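Local structure of Bse634I restriction endonuclease (Geobacillus stearothermophilus, 1KNV) at residues N46-E51 / N73-W78; L147-Q152 / A193-K198. The protein is a type II restriction endonuclease of the PDDEXK nuclease clan that cuts DNA at a specific sequence, probably with the help of bound metal ions. All coordinates share one frame; numbering follows the deposited sequence.

Contact 1: residues N46-E51 / N73-W78; sequences NLDKLE and NTRGTW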
loop_
_atom_site.group_PDB
_atom_site.type_symbol
_atom_site.label_atom_id
_atom_site.label_comp_id
_atom_site.label_asym_id
_atom_site.label_seq_id
_atom_site.Cartn_x
_atom_site.Cartn_y
_atom_site.Cartn_z
ATOM N N ASN B 46 3.356 39.227 29.726
ATOM C CA ASN B 46 2.327 38.816 30.680
ATOM C C ASN B 46 2.876 37.768 31.642
ATOM O O ASN B 46 2.521 37.744 32.824
ATOM C CB ASN B 46 1.121 38.249 29.931
ATOM C CG ASN B 46 0.195 39.323 29.459
ATOM O OD1 ASN B 46 -0.690 39.764 30.179
ATOM N ND2 ASN B 46 0.407 39.786 28.236
ATOM N N LEU B 47 3.761 36.926 31.131
ATOM C CA LEU B 47 4.343 35.861 31.939
ATOM C C LEU B 47 5.353 36.426 32.937
ATOM O O LEU B 47 5.340 36.051 34.109
ATOM C CB LEU B 47 5.017 34.819 31.051
ATOM C CG LEU B 47 4.116 33.973 30.149
ATOM C CD1 LEU B 47 4.954 33.149 29.174
ATOM C CD2 LEU B 47 3.261 33.106 31.047
ATOM N N ASP B 48 6.198 37.350 32.472
ATOM C CA ASP B 48 7.198 37.994 33.328
ATOM C C ASP B 48 6.475 38.733 34.443
ATOM O O ASP B 48 6.885 38.666 35.594
ATOM C CB ASP B 48 8.066 38.973 32.547
ATOM C CG ASP B 48 9.006 38.272 31.602
ATOM O OD1 ASP B 48 9.229 37.051 31.791
ATOM O OD2 ASP B 48 9.516 38.940 30.678
ATOM N N LYS B 49 5.380 39.407 34.101
ATOM C CA LYS B 49 4.579 40.149 35.072
ATOM C C LYS B 49 4.069 39.233 36.165
ATOM O O LYS B 49 4.199 39.535 37.351
ATOM C CB LYS B 49 3.403 40.808 34.367
ATOM C CG LYS B 49 2.210 41.094 35.253
ATOM C CD LYS B 49 1.052 41.579 34.400
ATOM C CE LYS B 49 -0.208 41.794 35.213
ATOM N NZ LYS B 49 -1.343 42.173 34.316
ATOM N N LEU B 50 3.470 38.120 35.755
ATOM C CA LEU B 50 2.952 37.144 36.694
ATOM C C LEU B 50 4.096 36.660 37.581
ATOM O O LEU B 50 3.948 36.564 38.798
ATOM C CB LEU B 50 2.318 35.966 35.937
ATOM C CG LEU B 50 0.903 36.196 35.386
ATOM C CD1 LEU B 50 0.607 35.249 34.248
ATOM C CD2 LEU B 50 -0.105 36.003 36.502
ATOM N N GLU B 51 5.241 36.371 36.971
ATOM C CA GLU B 51 6.396 35.903 37.726
ATOM C C GLU B 51 6.818 36.920 38.782
ATOM O O GLU B 51 6.891 36.603 39.977
ATOM C CB GLU B 51 7.574 35.620 36.793
ATOM C CG GLU B 51 8.822 35.186 37.544
ATOM C CD GLU B 51 9.819 34.462 36.669
ATOM O OE1 GLU B 51 10.884 34.079 37.194
ATOM O OE2 GLU B 51 9.539 34.268 35.464
ATOM N N ASN B 73 8.334 26.124 35.798
ATOM C CA ASN B 73 7.171 25.251 35.712
ATOM C C ASN B 73 5.879 26.053 35.780
ATOM O O ASN B 73 4.937 25.781 35.043
ATOM C CB ASN B 73 7.181 24.231 36.850
ATOM C CG ASN B 73 8.238 23.163 36.670
ATOM O OD1 ASN B 73 8.434 22.329 37.548
ATOM N ND2 ASN B 73 8.924 23.179 35.527
ATOM N N THR B 74 5.830 27.035 36.671
ATOM C CA THR B 74 4.635 27.850 36.806
ATOM C C THR B 74 4.346 28.642 35.532
ATOM O O THR B 74 3.193 28.787 35.149
ATOM C CB THR B 74 4.750 28.800 38.002
ATOM O OG1 THR B 74 4.824 28.029 39.210
ATOM C CG2 THR B 74 3.546 29.706 38.072
ATOM N N ARG B 75 5.383 29.148 34.872
ATOM C CA ARG B 75 5.178 29.890 33.630
ATOM C C ARG B 75 4.531 28.986 32.574
ATOM O O ARG B 75 3.741 29.446 31.740
ATOM C CB ARG B 75 6.507 30.417 33.088
ATOM C CG ARG B 75 7.114 31.553 33.871
ATOM C CD ARG B 75 8.487 31.888 33.315
ATOM N NE ARG B 75 8.460 32.530 32.000
ATOM C CZ ARG B 75 8.379 33.843 31.815
ATOM N NH1 ARG B 75 8.307 34.662 32.855
ATOM N NH2 ARG B 75 8.410 34.349 30.590
ATOM N N GLY B 76 4.881 27.702 32.607
ATOM C CA GLY B 76 4.316 26.746 31.667
ATOM C C GLY B 76 2.828 26.598 31.923
ATOM O O GLY B 76 2.025 26.630 30.993
ATOM N N THR B 77 2.455 26.440 33.190
ATOM C CA THR B 77 1.051 26.313 33.556
ATOM C C THR B 77 0.285 27.566 33.159
ATOM O O THR B 77 -0.872 27.490 32.736
ATOM C CB THR B 77 0.898 26.104 35.045
ATOM O OG1 THR B 77 1.525 24.869 35.411
ATOM C CG2 THR B 77 -0.573 26.068 35.426
ATOM N N TRP B 78 0.928 28.724 33.299
ATOM C CA TRP B 78 0.299 29.983 32.924
ATOM C C TRP B 78 0.146 30.034 31.406
ATOM O O TRP B 78 -0.900 30.430 30.890
ATOM C CB TRP B 78 1.133 31.185 33.395
ATOM C CG TRP B 78 1.055 31.450 34.872
ATOM C CD1 TRP B 78 -0.016 31.220 35.697
ATOM C CD2 TRP B 78 2.072 32.032 35.689
ATOM N NE1 TRP B 78 0.277 31.622 36.975
ATOM C CE2 TRP B 78 1.551 32.125 36.999
ATOM C CE3 TRP B 78 3.376 32.484 35.444
ATOM C CZ2 TRP B 78 2.291 32.653 38.057
ATOM C CZ3 TRP B 78 4.111 33.006 36.495
ATOM C CH2 TRP B 78 3.566 33.087 37.787
#

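Contact 2: residues L147-Q152 / A193-K198; sequences LLIIRQ and AGVGLK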
loop_
_atom_site.group_PDB
_atom_site.type_symbol
_atom_site.label_atom_id
_atom_site.label_comp_id
_atom_site.label_asym_id
_atom_site.label_seq_id
_atom_site.Cartn_x
_atom_site.Cartn_y
_atom_site.Cartn_z
ATOM N N LEU B 147 -2.552 20.994 21.595
ATOM C CA LEU B 147 -3.773 21.646 21.165
ATOM C C LEU B 147 -4.449 20.834 20.063
ATOM O O LEU B 147 -3.797 20.371 19.121
ATOM C CB LEU B 147 -3.403 23.024 20.637
ATOM C CG LEU B 147 -4.410 24.079 20.237
ATOM C CD1 LEU B 147 -5.218 24.350 21.468
ATOM C CD2 LEU B 147 -3.705 25.334 19.719
ATOM N N LEU B 148 -5.755 20.629 20.203
ATOM C CA LEU B 148 -6.548 19.895 19.217
ATOM C C LEU B 148 -7.641 20.758 18.572
ATOM O O LEU B 148 -8.368 21.470 19.273
ATOM C CB LEU B 148 -7.278 18.723 19.856
ATOM C CG LEU B 148 -6.583 17.467 20.292
ATOM C CD1 LEU B 148 -7.647 16.445 20.694
ATOM C CD2 LEU B 148 -5.749 16.998 19.137
ATOM N N ILE B 149 -7.746 20.707 17.254
ATOM C CA ILE B 149 -8.791 21.435 16.553
ATOM C C ILE B 149 -9.734 20.353 16.055
ATOM O O ILE B 149 -9.336 19.473 15.292
ATOM C CB ILE B 149 -8.223 22.270 15.390
ATOM C CG1 ILE B 149 -7.372 23.448 15.930
ATOM C CG2 ILE B 149 -9.381 22.842 14.573
ATOM C CD1 ILE B 149 -6.155 23.040 16.723
ATOM N N ILE B 150 -10.940 20.373 16.596
ATOM C CA ILE B 150 -11.964 19.387 16.283
ATOM C C ILE B 150 -13.148 20.038 15.584
ATOM O O ILE B 150 -13.487 21.183 15.869
ATOM C CB ILE B 150 -12.484 18.728 17.584
ATOM C CG1 ILE B 150 -11.362 17.926 18.241
ATOM C CG2 ILE B 150 -13.686 17.859 17.308
ATOM C CD1 ILE B 150 -11.648 17.556 19.647
ATOM N N ARG B 151 -13.741 19.338 14.634
ATOM C CA ARG B 151 -14.887 19.879 13.932
ATOM C C ARG B 151 -16.016 18.852 13.927
ATOM O O ARG B 151 -15.969 17.858 13.202
ATOM C CB ARG B 151 -14.530 20.253 12.491
ATOM C CG ARG B 151 -15.658 20.990 11.788
ATOM C CD ARG B 151 -15.384 21.146 10.322
ATOM N NE ARG B 151 -16.454 21.906 9.694
ATOM C CZ ARG B 151 -16.402 22.334 8.445
ATOM N NH1 ARG B 151 -15.328 22.070 7.688
ATOM N NH2 ARG B 151 -17.410 23.042 7.953
ATOM N N GLN B 152 -17.022 19.087 14.762
ATOM C CA GLN B 152 -18.171 18.195 14.873
ATOM C C GLN B 152 -19.276 18.999 15.557
ATOM O O GLN B 152 -19.297 19.142 16.776
ATOM C CB GLN B 152 -17.799 16.953 15.700
ATOM C CG GLN B 152 -18.829 15.827 15.636
ATOM C CD GLN B 152 -18.347 14.557 16.312
ATOM O OE1 GLN B 152 -18.995 14.030 17.214
ATOM N NE2 GLN B 152 -17.202 14.062 15.876
ATOM N N ALA B 193 -6.826 18.962 13.223
ATOM C CA ALA B 193 -5.429 19.207 13.466
ATOM C C ALA B 193 -5.007 19.122 14.928
ATOM O O ALA B 193 -5.826 19.186 15.851
ATOM C CB ALA B 193 -5.059 20.556 12.893
ATOM N N GLY B 194 -3.697 18.998 15.107
ATOM C CA GLY B 194 -3.089 18.955 16.423
ATOM C C GLY B 194 -1.921 19.925 16.386
ATOM O O GLY B 194 -1.310 20.110 15.336
ATOM N N VAL B 195 -1.624 20.570 17.511
ATOM C CA VAL B 195 -0.506 21.510 17.564
ATOM C C VAL B 195 0.424 21.163 18.721
ATOM O O VAL B 195 -0.029 20.900 19.835
ATOM C CB VAL B 195 -0.981 22.984 17.749
ATOM C CG1 VAL B 195 0.214 23.942 17.597
ATOM C CG2 VAL B 195 -2.059 23.325 16.735
ATOM N N GLY B 196 1.724 21.140 18.444
ATOM C CA GLY B 196 2.696 20.868 19.484
ATOM C C GLY B 196 3.275 22.214 19.870
ATOM O O GLY B 196 3.881 22.876 19.033
ATOM N N LEU B 197 3.077 22.632 21.120
ATOM C CA LEU B 197 3.575 23.924 21.599
ATOM C C LEU B 197 4.941 23.777 22.263
ATOM O O LEU B 197 5.074 23.025 23.235
ATOM C CB LEU B 197 2.589 24.518 22.605
ATOM C CG LEU B 197 1.154 24.690 22.122
ATOM C CD1 LEU B 197 0.299 25.169 23.276
ATOM C CD2 LEU B 197 1.102 25.675 20.965
ATOM N N LYS B 198 5.950 24.492 21.752
ATOM C CA LYS B 198 7.305 24.405 22.311
ATOM C C LYS B 198 7.868 25.755 22.761
ATOM O O LYS B 198 7.657 26.780 22.115
ATOM C CB LYS B 198 8.277 23.784 21.295
ATOM C CG LYS B 198 7.876 22.429 20.739
ATOM C CD LYS B 198 7.721 21.360 21.815
ATOM C CE LYS B 198 7.260 20.050 21.180
ATOM N NZ LYS B 198 6.896 19.042 22.189
#

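Contact 1: residues N46-E51 / N73-W78
Arg75 reaches across to two acids one helical turn apart, and its NH1 is shared between them in a salt-bridge network. Arg75 NH1 donates to Asp48 OD1 over 2.8 Å, on the anti lone pair of that oxygen, and to Glu51 OE2 over 2.9 Å, which it meets nearly along the C-O axis. Both bonds are bent, and both oxygens lie somewhat out of the guanidinium plane. A weak second bond from Arg75 NH2 to Asp48 OD1 (3.1 Å) adds to the grip. The arginine chain bends at its third torsion (chi3 71°), which places NE out of line with the extended start of the chain, while Leu47 CB lies over one face of the guanidinium, 3.5 Å from Arg75 NH2. An alanine in place of Arg75 would probably leave the carboxylates of Asp48 and Glu51 close together without the positive charge between them, although Glu51 OE1 would keep its salt bridge to Lys55. Deeper in, Leu50 CB sits over the six-membered ring of Trp78, 3.5 Å from its centroid, in a CH-pi contact; Thr74 CG2 lies over the opposite face, toward its rim. Leu47 CD2 packs on Trp78 CB at 3.7 Å. Trp78 NE1 bonds to Pro26 O, and helix 26-33 also packs on the indole. The arrangement is a steeply inclined packing of two helices, 43-60 and 68-93, with segment axes 10.2 Å apart at 128°, apolar inside and salt-bridged at its margin.

Contact 2: residues L147-Q152 / A193-K198
Leu147 O takes the shortest bond of this strand pair, from Val195 N at 2.7 Å. The same oxygen is also approached by Gly194 CA at 3.1 Å, a CA-H...O contact, so two neighbouring residues close on it. Leu147 N returns a bond to Val195 O (3.1 Å), making Leu147 and Val195 an antiparallel hydrogen-bonded pair. Two residues on, Ile149 N points almost straight at Ala193 O (2.8 Å, 176° at the hydrogen); the longer return bond runs from Ala193 N to Ile149 O. Between these pairs, Leu148 faces Gly194 in a non-hydrogen-bonded pair, and its CD2 leans to the glycine CA at 4.3 Å.

One face of the sheet carries Leu147, Ile149, Ala193 and Val195. Leu147 and Val195 lie side by side, CB to CB 3.8 Å. Val195 CG2, placed beside its own backbone N and anti to the carbonyl carbon (CG1 is anti to N, chi1 -172°), meets both Leu147 CD2 and Ile149 CD1, the latter at 4.1 Å. Helix 281-291 packs on this apolar patch through Met286, Ile290 and Ile291. Leu148 turns to the opposite face, against Met104 and Ile115. The two are inner strands of the five-stranded mixed sheet, consistent with the central sheet of the PDDEXK nuclease core: strand 147-151 is bonded on its far side to strand 99-103, while strand 191-198 continues the sheet into the parallel strand 235-240.

How the contacts relate
Contact 1 joins two helices in the earlier part of the chain, and contact 2 pairs two adjacent inner strands of the mixed sheet; their centres are 22 Å apart and their nearest atoms about 8 Å, so they do not touch. Contact 2 is the one at the metal site: Leu197 lies in its second segment, Asp146 immediately precedes its first, and both bind calcium in a structure of this protein, though none is bound to this chain here. Leu197 N also bonds to Asp146 OD2, tying the two together. From contact 1, the side chain of Leu47 stands about 11 Å from that of Leu197, placing its helix pair near, but not in, that site.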